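Local coordinates for leucine-rich-repeat protein (Methanosarcina barkeri, PDB 4WNR) that binds GDP and magnesium through the Roc G-domain of a Roco protein, a larger polypeptide that is probably also a serine/threonine kinase, at residues D49-K54 and V120-R125; W81-D85 and K194-L198; K215-E219 and L253-I259. All blocks are in the same frame, centred on the assembly; numbering follows the deposited sequence.

Overall arrangement
Followed from the N terminus, the chain enters the Roc G-domain, where contact 1 closes the first long loop by bringing the nucleotide-binding turn after strand 36-47 against the C-terminal part of strand 116-121. Contact 2 opens inside that loop, on strand 77-85, and closes well beyond it on helix 186-198, so the two cross; both reach the same central sheet, with centres about 25 Å apart. Contact 3 follows in series and joins helix 209-220 to the end of helix 243-256 in the COR part. It lies across the chain's centre from contact 1, their centres about 30 Å apart, whereas its centre is about 19 Å from that of contact 2.

Contact 1 of 3, residues D49-K54 and V120-R125; sequences DGEAGK and VLDSRR. With GDP (guanosine-5'-diphosphate), chain B.
V120, on strand 116-121, supplies the tight half of this contact, which packs that strand against the P-loop of the Roc G-domain. Its CG1 lies 3.7 Å from G53 C, while CG2 lies 3.9 Å from CG of K54. G53 has backbone angles (phi 141°) that by themselves call for glycine. Above this floor the turn wraps the beta-phosphate: O1B of GDP accepts from G53 N (2.7 Å) and K54 N, and weakly from A52 N, while E51 N gives its hydrogen to O3B. K54, bent at its last two torsions, bonds through NZ to D49 O (2.9 Å), the donor standing above the carbonyl plane.

The outer half is looser and more exposed. The extended chain of R125 slides past D49, its CD 3.2 Å from OD2, and carries the guanidinium to D122, where NH1 and OD2 form a salt bridge of 2.8 Å. One face of the guanidinium lies against G50 O without a hydrogen bond. With an alanine here, D122 would probably lose this charged mate and D49 its methylene neighbour. Backbone amides thus probably carry much of the phosphate recognition, with the K54 ammonium nearby and the R125-D122 pair farther out.

Contact 2 of 3, residues W81-D85 and K194-L198; sequences WGFKD and KKELL. With SO4 (sulfate ion), chain F.
A helix laid across a beta strand is the element here: helix 186-198 of the Roc G-domain packs on strand 77-85 of the central sheet, their short segments crossing at -79° with axes 10.8 Å apart. F83 is the centrepiece. K194 passes over one face of its ring, CG standing 4.1 Å from the ring centroid and 8° off the normal, a CH-pi contact. Beyond CG the lysine chain runs on extended until its last torsion (chi4 -75°) turns the ammonium between two aromatic side chains, NZ lying 3.6 Å from CB of F83 and equally near CH2 of W81.

L197 brings CD1 to CE1 of F83 at 3.9 Å and meets the indole edge of W81, near the ring plane. At the next residue, L198 presents both methyls to one side of the D85 side chain, CD1 3.8 Å from its CG. L197 continues inward onto V42 and V44 of strand 36-47, and L198 also touches I90 of strand 88-96. On the helix's far side, K195 NZ and K192 bind a sulfate, probably from the crystallisation liquor. The F83 face, the W81 edge and aliphatic carbons supply most of the contact, K194 lending methylenes and ammonium alike.

Contact 3 of 3, residues K215-E219 and L253-I259; sequences KTKLE and LNDLGVI
K215 and L253 meet where helix 209-220 of the COR part packs against the end of helix 243-256, and the lysine can be followed outward as an example of a long side chain serving two chemistries. Its CB lies 4.0 Å from CD2 of L253. CG, anti to the backbone N (chi1 179°), comes nearer to the same methyl at 3.8 Å and also meets CG2 of V258. The chain stays extended through CD to CE, which approaches CD1 of L256 at 4.3 Å. The last torsion then bends, and NZ turns back to its own helix, where it makes a 2.7 Å salt bridge with OE2 of E219 on the syn side of the carboxylate. E41 of strand 36-47 provides a second anion for the same ammonium.

Beside this lysine the contact is largely aliphatic. L218 crosses L253 at about a right angle, their CD1 methyls 3.7 Å apart, and its CB rests 4.0 Å from CG1 of V258. V258 also faces E219, whose CG lies near CG1 and whose OE2 lies near CG2.

V258 reaches this position because the helix ends in a Schellman motif. G257 takes a positive phi (90°), V258 N bonds to L253 O at 2.9 Å, and G257 N to N254 O. L253 O accepts from I259 N as well. The lysine's methylenes thus share the greasy interface with L253 and V258, while its ammonium is paired with the carboxylates of E219 and E41, which would probably favour the protonated form.

Contact 1 of 3, residues D49-K54 and V120-R125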
loop_
_atom_site.group_PDB
_atom_site.type_symbol
_atom_site.label_atom_id
_atom_site.label_comp_id
_atom_site.label_asym_id
_atom_site.label_seq_id
_atom_site.Cartn_x
_atom_site.Cartn_y
_atom_site.Cartn_z
ATOM N N ASP A 49 -9.216 8.636 -7.294
ATOM C CA ASP A 49 -8.721 9.064 -8.607
ATOM C C ASP A 49 -7.606 10.094 -8.492
ATOM O O ASP A 49 -7.470 10.768 -7.470
ATOM C CB ASP A 49 -9.854 9.652 -9.455
ATOM C CG ASP A 49 -10.851 8.606 -9.913
ATOM O OD1 ASP A 49 -10.439 7.464 -10.208
ATOM O OD2 ASP A 49 -12.054 8.930 -9.989
ATOM N N GLY A 50 -6.811 10.206 -9.553
ATOM C CA GLY A 50 -5.745 11.202 -9.619
ATOM C C GLY A 50 -6.311 12.610 -9.596
ATOM O O GLY A 50 -7.390 12.859 -10.132
ATOM N N GLU A 51 -5.577 13.524 -8.963
ATOM C CA GLU A 51 -6.002 14.921 -8.797
ATOM C C GLU A 51 -7.369 15.039 -8.108
ATOM O O GLU A 51 -8.214 15.833 -8.514
ATOM C CB GLU A 51 -6.007 15.654 -10.146
ATOM C CG GLU A 51 -4.667 15.625 -10.866
ATOM C CD GLU A 51 -4.679 16.380 -12.183
ATOM O OE1 GLU A 51 -5.775 16.749 -12.661
ATOM O OE2 GLU A 51 -3.583 16.596 -12.745
ATOM N N ALA A 52 -7.568 14.239 -7.064
ATOM C CA ALA A 52 -8.809 14.248 -6.283
ATOM C C ALA A 52 -8.642 14.986 -4.956
ATOM O O ALA A 52 -9.550 15.693 -4.517
ATOM C CB ALA A 52 -9.281 12.827 -6.030
ATOM N N GLY A 53 -7.484 14.807 -4.321
ATOM C CA GLY A 53 -7.189 15.434 -3.029
ATOM C C GLY A 53 -6.430 14.580 -2.024
ATOM O O GLY A 53 -6.430 14.897 -0.834
ATOM N N LYS A 54 -5.774 13.515 -2.487
ATOM C CA LYS A 54 -5.151 12.536 -1.593
ATOM C C LYS A 54 -3.898 13.084 -0.920
ATOM O O LYS A 54 -3.752 12.998 0.297
ATOM C CB LYS A 54 -4.798 11.261 -2.360
ATOM C CG LYS A 54 -5.987 10.571 -3.010
ATOM C CD LYS A 54 -5.610 9.220 -3.607
ATOM C CE LYS A 54 -4.626 9.330 -4.765
ATOM N NZ LYS A 54 -5.151 10.138 -5.903
ATOM N N VAL A 120 -10.786 9.315 -1.148
ATOM C CA VAL A 120 -10.930 10.731 -1.494
ATOM C C VAL A 120 -11.663 10.881 -2.827
ATOM O O VAL A 120 -11.302 10.246 -3.819
ATOM C CB VAL A 120 -9.566 11.442 -1.580
ATOM C CG1 VAL A 120 -9.756 12.945 -1.734
ATOM C CG2 VAL A 120 -8.727 11.142 -0.346
ATOM N N LEU A 121 -12.686 11.733 -2.836
ATOM C CA LEU A 121 -13.521 11.960 -4.016
ATOM C C LEU A 121 -13.640 13.447 -4.333
ATOM O O LEU A 121 -13.285 14.297 -3.515
ATOM C CB LEU A 121 -14.921 11.388 -3.790
ATOM C CG LEU A 121 -15.018 9.904 -3.435
ATOM C CD1 LEU A 121 -16.436 9.562 -3.004
ATOM C CD2 LEU A 121 -14.586 9.030 -4.604
ATOM N N ASP A 122 -14.140 13.746 -5.528
ATOM C CA ASP A 122 -14.450 15.123 -5.931
ATOM C C ASP A 122 -15.593 15.159 -6.947
ATOM O O ASP A 122 -15.986 14.125 -7.492
ATOM C CB ASP A 122 -13.207 15.832 -6.483
ATOM C CG ASP A 122 -12.660 15.179 -7.735
ATOM O OD1 ASP A 122 -12.839 13.955 -7.906
ATOM O OD2 ASP A 122 -12.040 15.895 -8.549
ATOM N N SER A 123 -16.110 16.359 -7.197
ATOM C CA SER A 123 -17.313 16.539 -8.017
ATOM C C SER A 123 -17.091 16.257 -9.503
ATOM O O SER A 123 -17.878 15.538 -10.122
ATOM C CB SER A 123 -17.863 17.958 -7.847
ATOM O OG SER A 123 -16.875 18.926 -8.156
ATOM N N ARG A 124 -16.018 16.817 -10.061
ATOM C CA ARG A 124 -15.755 16.756 -11.508
ATOM C C ARG A 124 -15.981 15.364 -12.103
ATOM O O ARG A 124 -16.617 15.227 -13.150
ATOM C CB ARG A 124 -14.336 17.244 -11.825
ATOM C CG ARG A 124 -14.159 18.750 -11.671
ATOM C CD ARG A 124 -12.950 19.270 -12.436
ATOM N NE ARG A 124 -11.682 18.896 -11.810
ATOM C CZ ARG A 124 -11.136 19.509 -10.759
ATOM N NH1 ARG A 124 -11.739 20.541 -10.174
ATOM N NH2 ARG A 124 -9.974 19.083 -10.283
ATOM N N ARG A 125 -15.461 14.340 -11.431
ATOM C CA ARG A 125 -15.707 12.955 -11.825
ATOM C C ARG A 125 -17.016 12.483 -11.194
ATOM O O ARG A 125 -17.069 12.175 -10.001
ATOM C CB ARG A 125 -14.539 12.062 -11.408
ATOM C CG ARG A 125 -13.235 12.436 -12.095
ATOM C CD ARG A 125 -12.040 11.701 -11.510
ATOM N NE ARG A 125 -10.784 12.351 -11.878
ATOM C CZ ARG A 125 -10.310 13.469 -11.324
ATOM N NH1 ARG A 125 -10.982 14.093 -10.359
ATOM N NH2 ARG A 125 -9.156 13.972 -11.743
HETATM P PB GDP B . -3.643 13.721 -5.829
HETATM O O1B GDP B . -5.132 13.904 -5.248
HETATM O O2B GDP B . -2.892 12.751 -4.793
HETATM O O3B GDP B . -3.656 13.144 -7.193
HETATM O O3A GDP B . -2.827 15.105 -5.726
HETATM P PA GDP B . -3.479 16.508 -5.285
HETATM O O1A GDP B . -4.443 16.361 -4.179
HETATM O O2A GDP B . -2.204 17.387 -4.841
HETATM O "O5'" GDP B . -4.059 17.208 -6.617
HETATM C "C5'" GDP B . -5.265 17.904 -6.571
HETATM C "C4'" GDP B . -5.045 19.308 -7.172
HETATM O "O4'" GDP B . -6.159 20.138 -6.783
HETATM C "C3'" GDP B . -3.807 20.020 -6.627
HETATM O "O3'" GDP B . -3.384 21.034 -7.551
HETATM C "C2'" GDP B . -4.304 20.644 -5.346
HETATM O "O2'" GDP B . -3.596 21.861 -5.064
HETATM C "C1'" GDP B . -5.767 20.951 -5.642
HETATM N N9 GDP B . -6.661 20.657 -4.481
HETATM C C8 GDP B . -6.601 19.645 -3.616
HETATM N N7 GDP B . -7.595 19.777 -2.747
HETATM C C5 GDP B . -8.282 20.869 -3.066
HETATM C C6 GDP B . -9.357 21.426 -2.504
HETATM O O6 GDP B . -9.892 20.926 -1.517
HETATM N N1 GDP B . -9.886 22.596 -3.050
HETATM C C2 GDP B . -9.267 23.151 -4.176
HETATM N N2 GDP B . -9.744 24.266 -4.721
HETATM N N3 GDP B . -8.188 22.545 -4.696
HETATM C C4 GDP B . -7.703 21.417 -4.145
#

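Contact 2 of 3, residues W81-D85 and K194-L198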
loop_
_atom_site.group_PDB
_atom_site.type_symbol
_atom_site.label_atom_id
_atom_site.label_comp_id
_atom_site.label_asym_id
_atom_site.label_seq_id
_atom_site.Cartn_x
_atom_site.Cartn_y
_atom_site.Cartn_z
ATOM N N TRP A 81 3.231 8.592 10.927
ATOM C CA TRP A 81 2.539 9.505 11.837
ATOM C C TRP A 81 2.204 8.795 13.147
ATOM O O TRP A 81 2.146 7.567 13.198
ATOM C CB TRP A 81 1.258 10.014 11.168
ATOM C CG TRP A 81 0.504 11.057 11.946
ATOM C CD1 TRP A 81 0.972 12.268 12.360
ATOM C CD2 TRP A 81 -0.859 10.983 12.377
ATOM N NE1 TRP A 81 -0.013 12.951 13.032
ATOM C CE2 TRP A 81 -1.147 12.185 13.056
ATOM C CE3 TRP A 81 -1.865 10.015 12.260
ATOM C CZ2 TRP A 81 -2.399 12.447 13.615
ATOM C CZ3 TRP A 81 -3.111 10.277 12.815
ATOM C CH2 TRP A 81 -3.366 11.484 13.485
ATOM N N GLY A 82 1.995 9.570 14.205
ATOM C CA GLY A 82 1.614 9.013 15.500
ATOM C C GLY A 82 0.886 9.997 16.396
ATOM O O GLY A 82 1.030 11.213 16.252
ATOM N N PHE A 83 0.092 9.456 17.315
ATOM C CA PHE A 83 -0.600 10.253 18.328
ATOM C C PHE A 83 -0.777 9.432 19.601
ATOM O O PHE A 83 -0.797 8.200 19.554
ATOM C CB PHE A 83 -1.956 10.745 17.810
ATOM C CG PHE A 83 -2.921 9.642 17.474
ATOM C CD1 PHE A 83 -2.875 9.016 16.236
ATOM C CD2 PHE A 83 -3.885 9.240 18.389
ATOM C CE1 PHE A 83 -3.768 8.004 15.920
ATOM C CE2 PHE A 83 -4.780 8.229 18.080
ATOM C CZ PHE A 83 -4.722 7.611 16.844
ATOM N N LYS A 84 -0.902 10.119 20.733
ATOM C CA LYS A 84 -1.014 9.454 22.029
ATOM C C LYS A 84 -2.449 9.511 22.550
ATOM O O LYS A 84 -2.957 10.588 22.865
ATOM C CB LYS A 84 -0.056 10.090 23.039
ATOM C CG LYS A 84 0.166 9.247 24.284
ATOM C CD LYS A 84 1.274 9.808 25.161
ATOM C CE LYS A 84 1.591 8.873 26.318
ATOM N NZ LYS A 84 2.677 9.406 27.188
ATOM N N ASP A 85 -3.099 8.353 22.614
ATOM C CA ASP A 85 -4.414 8.235 23.238
ATOM C C ASP A 85 -4.218 7.676 24.634
ATOM O O ASP A 85 -3.874 6.502 24.790
ATOM C CB ASP A 85 -5.312 7.292 22.442
ATOM C CG ASP A 85 -6.600 6.954 23.176
ATOM O OD1 ASP A 85 -7.436 7.865 23.363
ATOM O OD2 ASP A 85 -6.779 5.777 23.563
ATOM N N LYS A 194 -8.855 9.345 14.091
ATOM C CA LYS A 194 -8.247 8.925 15.357
ATOM C C LYS A 194 -9.113 7.900 16.090
ATOM O O LYS A 194 -8.599 6.924 16.635
ATOM C CB LYS A 194 -8.011 10.133 16.270
ATOM C CG LYS A 194 -6.890 11.055 15.820
ATOM C CD LYS A 194 -6.914 12.363 16.599
ATOM C CE LYS A 194 -5.867 13.347 16.097
ATOM N NZ LYS A 194 -4.491 12.985 16.537
ATOM N N LYS A 195 -10.425 8.124 16.088
ATOM C CA LYS A 195 -11.361 7.259 16.807
ATOM C C LYS A 195 -11.471 5.881 16.159
ATOM O O LYS A 195 -11.460 4.866 16.853
ATOM C CB LYS A 195 -12.742 7.920 16.898
ATOM C CG LYS A 195 -13.727 7.185 17.801
ATOM C CD LYS A 195 -14.648 8.140 18.556
ATOM C CE LYS A 195 -15.639 8.847 17.643
ATOM N NZ LYS A 195 -16.752 7.956 17.209
ATOM N N GLU A 196 -11.570 5.852 14.833
ATOM C CA GLU A 196 -11.681 4.592 14.087
ATOM C C GLU A 196 -10.359 3.821 14.026
ATOM O O GLU A 196 -10.364 2.595 13.906
ATOM C CB GLU A 196 -12.208 4.849 12.672
ATOM C CG GLU A 196 -13.658 5.317 12.622
ATOM C CD GLU A 196 -14.645 4.288 13.154
ATOM O OE1 GLU A 196 -14.396 3.072 13.001
ATOM O OE2 GLU A 196 -15.676 4.697 13.727
ATOM N N LEU A 197 -9.238 4.538 14.102
ATOM C CA LEU A 197 -7.912 3.908 14.147
ATOM C C LEU A 197 -7.719 3.069 15.411
ATOM O O LEU A 197 -7.077 2.020 15.372
ATOM C CB LEU A 197 -6.798 4.958 14.044
ATOM C CG LEU A 197 -6.437 5.436 12.633
ATOM C CD1 LEU A 197 -5.611 6.711 12.696
ATOM C CD2 LEU A 197 -5.691 4.357 11.860
ATOM N N LEU A 198 -8.272 3.539 16.526
ATOM C CA LEU A 198 -8.216 2.807 17.794
ATOM C C LEU A 198 -9.078 1.541 17.781
ATOM O O LEU A 198 -8.781 0.580 18.488
ATOM C CB LEU A 198 -8.660 3.710 18.948
ATOM C CG LEU A 198 -7.790 4.941 19.222
ATOM C CD1 LEU A 198 -8.539 5.948 20.082
ATOM C CD2 LEU A 198 -6.477 4.543 19.879
HETATM S S SO4 F . -19.243 9.925 14.978
HETATM O O1 SO4 F . -19.508 10.464 16.330
HETATM O O2 SO4 F . -20.483 9.339 14.423
HETATM O O3 SO4 F . -18.770 11.013 14.091
HETATM O O4 SO4 F . -18.204 8.875 15.066
#

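Contact 3 of 3, residues K215-E219 and L253-I259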
loop_
_atom_site.group_PDB
_atom_site.type_symbol
_atom_site.label_atom_id
_atom_site.label_comp_id
_atom_site.label_asym_id
_atom_site.label_seq_id
_atom_site.Cartn_x
_atom_site.Cartn_y
_atom_site.Cartn_z
ATOM N N LYS A 215 10.859 -7.002 13.247
ATOM C CA LYS A 215 10.217 -5.878 12.565
ATOM C C LYS A 215 11.176 -4.700 12.406
ATOM O O LYS A 215 11.381 -4.207 11.297
ATOM C CB LYS A 215 8.962 -5.443 13.331
ATOM C CG LYS A 215 8.221 -4.261 12.724
ATOM C CD LYS A 215 6.926 -3.980 13.471
ATOM C CE LYS A 215 6.375 -2.601 13.145
ATOM N NZ LYS A 215 7.151 -1.509 13.798
ATOM N N THR A 216 11.763 -4.261 13.517
ATOM C CA THR A 216 12.673 -3.109 13.518
ATOM C C THR A 216 13.962 -3.372 12.734
ATOM O O THR A 216 14.558 -2.444 12.184
ATOM C CB THR A 216 13.039 -2.677 14.952
ATOM O OG1 THR A 216 13.493 -3.814 15.695
ATOM C CG2 THR A 216 11.834 -2.062 15.652
ATOM N N LYS A 217 14.385 -4.633 12.690
ATOM C CA LYS A 217 15.543 -5.041 11.891
ATOM C C LYS A 217 15.270 -4.805 10.402
ATOM O O LYS A 217 16.105 -4.241 9.692
ATOM C CB LYS A 217 15.870 -6.518 12.146
ATOM C CG LYS A 217 17.163 -7.019 11.516
ATOM C CD LYS A 217 18.399 -6.427 12.177
ATOM C CE LYS A 217 19.650 -7.227 11.840
ATOM N NZ LYS A 217 19.901 -7.331 10.374
ATOM N N LEU A 218 14.092 -5.235 9.951
ATOM C CA LEU A 218 13.672 -5.080 8.554
ATOM C C LEU A 218 13.493 -3.615 8.152
ATOM O O LEU A 218 13.798 -3.240 7.020
ATOM C CB LEU A 218 12.369 -5.846 8.300
ATOM C CG LEU A 218 12.460 -7.374 8.367
ATOM C CD1 LEU A 218 11.083 -7.990 8.564
ATOM C CD2 LEU A 218 13.122 -7.938 7.119
ATOM N N GLU A 219 13.000 -2.799 9.080
ATOM C CA GLU A 219 12.755 -1.377 8.816
ATOM C C GLU A 219 14.044 -0.604 8.539
ATOM O O GLU A 219 14.087 0.228 7.632
ATOM C CB GLU A 219 12.005 -0.732 9.987
ATOM C CG GLU A 219 10.536 -1.121 10.061
ATOM C CD GLU A 219 9.838 -0.594 11.301
ATOM O OE1 GLU A 219 10.398 0.288 11.989
ATOM O OE2 GLU A 219 8.719 -1.063 11.592
ATOM N N LEU A 253 3.441 -8.212 8.933
ATOM C CA LEU A 253 4.417 -7.290 8.336
ATOM C C LEU A 253 3.991 -6.801 6.949
ATOM O O LEU A 253 4.253 -5.655 6.582
ATOM C CB LEU A 253 5.802 -7.946 8.252
ATOM C CG LEU A 253 6.534 -8.175 9.579
ATOM C CD1 LEU A 253 7.699 -9.131 9.384
ATOM C CD2 LEU A 253 7.017 -6.863 10.178
ATOM N N ASN A 254 3.340 -7.675 6.188
ATOM C CA ASN A 254 2.780 -7.302 4.891
ATOM C C ASN A 254 1.649 -6.286 5.047
ATOM O O ASN A 254 1.610 -5.269 4.349
ATOM C CB ASN A 254 2.269 -8.541 4.151
ATOM C CG ASN A 254 1.771 -8.222 2.753
ATOM O OD1 ASN A 254 2.446 -7.538 1.986
ATOM N ND2 ASN A 254 0.587 -8.722 2.412
ATOM N N ASP A 255 0.738 -6.571 5.973
ATOM C CA ASP A 255 -0.403 -5.694 6.246
ATOM C C ASP A 255 0.016 -4.365 6.881
ATOM O O ASP A 255 -0.612 -3.336 6.637
ATOM C CB ASP A 255 -1.417 -6.406 7.145
ATOM C CG ASP A 255 -2.023 -7.635 6.486
ATOM O OD1 ASP A 255 -1.569 -8.009 5.382
ATOM O OD2 ASP A 255 -2.951 -8.231 7.071
ATOM N N LEU A 256 1.072 -4.393 7.690
ATOM C CA LEU A 256 1.611 -3.180 8.310
ATOM C C LEU A 256 2.389 -2.314 7.322
ATOM O O LEU A 256 2.604 -1.128 7.572
ATOM C CB LEU A 256 2.519 -3.538 9.491
ATOM C CG LEU A 256 1.839 -4.185 10.701
ATOM C CD1 LEU A 256 2.886 -4.633 11.710
ATOM C CD2 LEU A 256 0.838 -3.238 11.349
ATOM N N GLY A 257 2.820 -2.912 6.215
ATOM C CA GLY A 257 3.554 -2.194 5.175
ATOM C C GLY A 257 5.060 -2.192 5.371
ATOM O O GLY A 257 5.771 -1.418 4.728
ATOM N N VAL A 258 5.548 -3.059 6.256
ATOM C CA VAL A 258 6.988 -3.202 6.491
ATOM C C VAL A 258 7.620 -3.910 5.294
ATOM O O VAL A 258 8.709 -3.542 4.847
ATOM C CB VAL A 258 7.285 -3.992 7.782
ATOM C CG1 VAL A 258 8.788 -4.144 7.990
ATOM C CG2 VAL A 258 6.660 -3.302 8.986
ATOM N N ILE A 259 6.927 -4.930 4.798
ATOM C CA ILE A 259 7.309 -5.622 3.570
ATOM C C ILE A 259 6.121 -5.685 2.617
ATOM O O ILE A 259 4.994 -5.370 2.994
ATOM C CB ILE A 259 7.808 -7.056 3.849
ATOM C CG1 ILE A 259 6.711 -7.897 4.519
ATOM C CG2 ILE A 259 9.065 -7.015 4.709
ATOM C CD1 ILE A 259 7.052 -9.368 4.653
#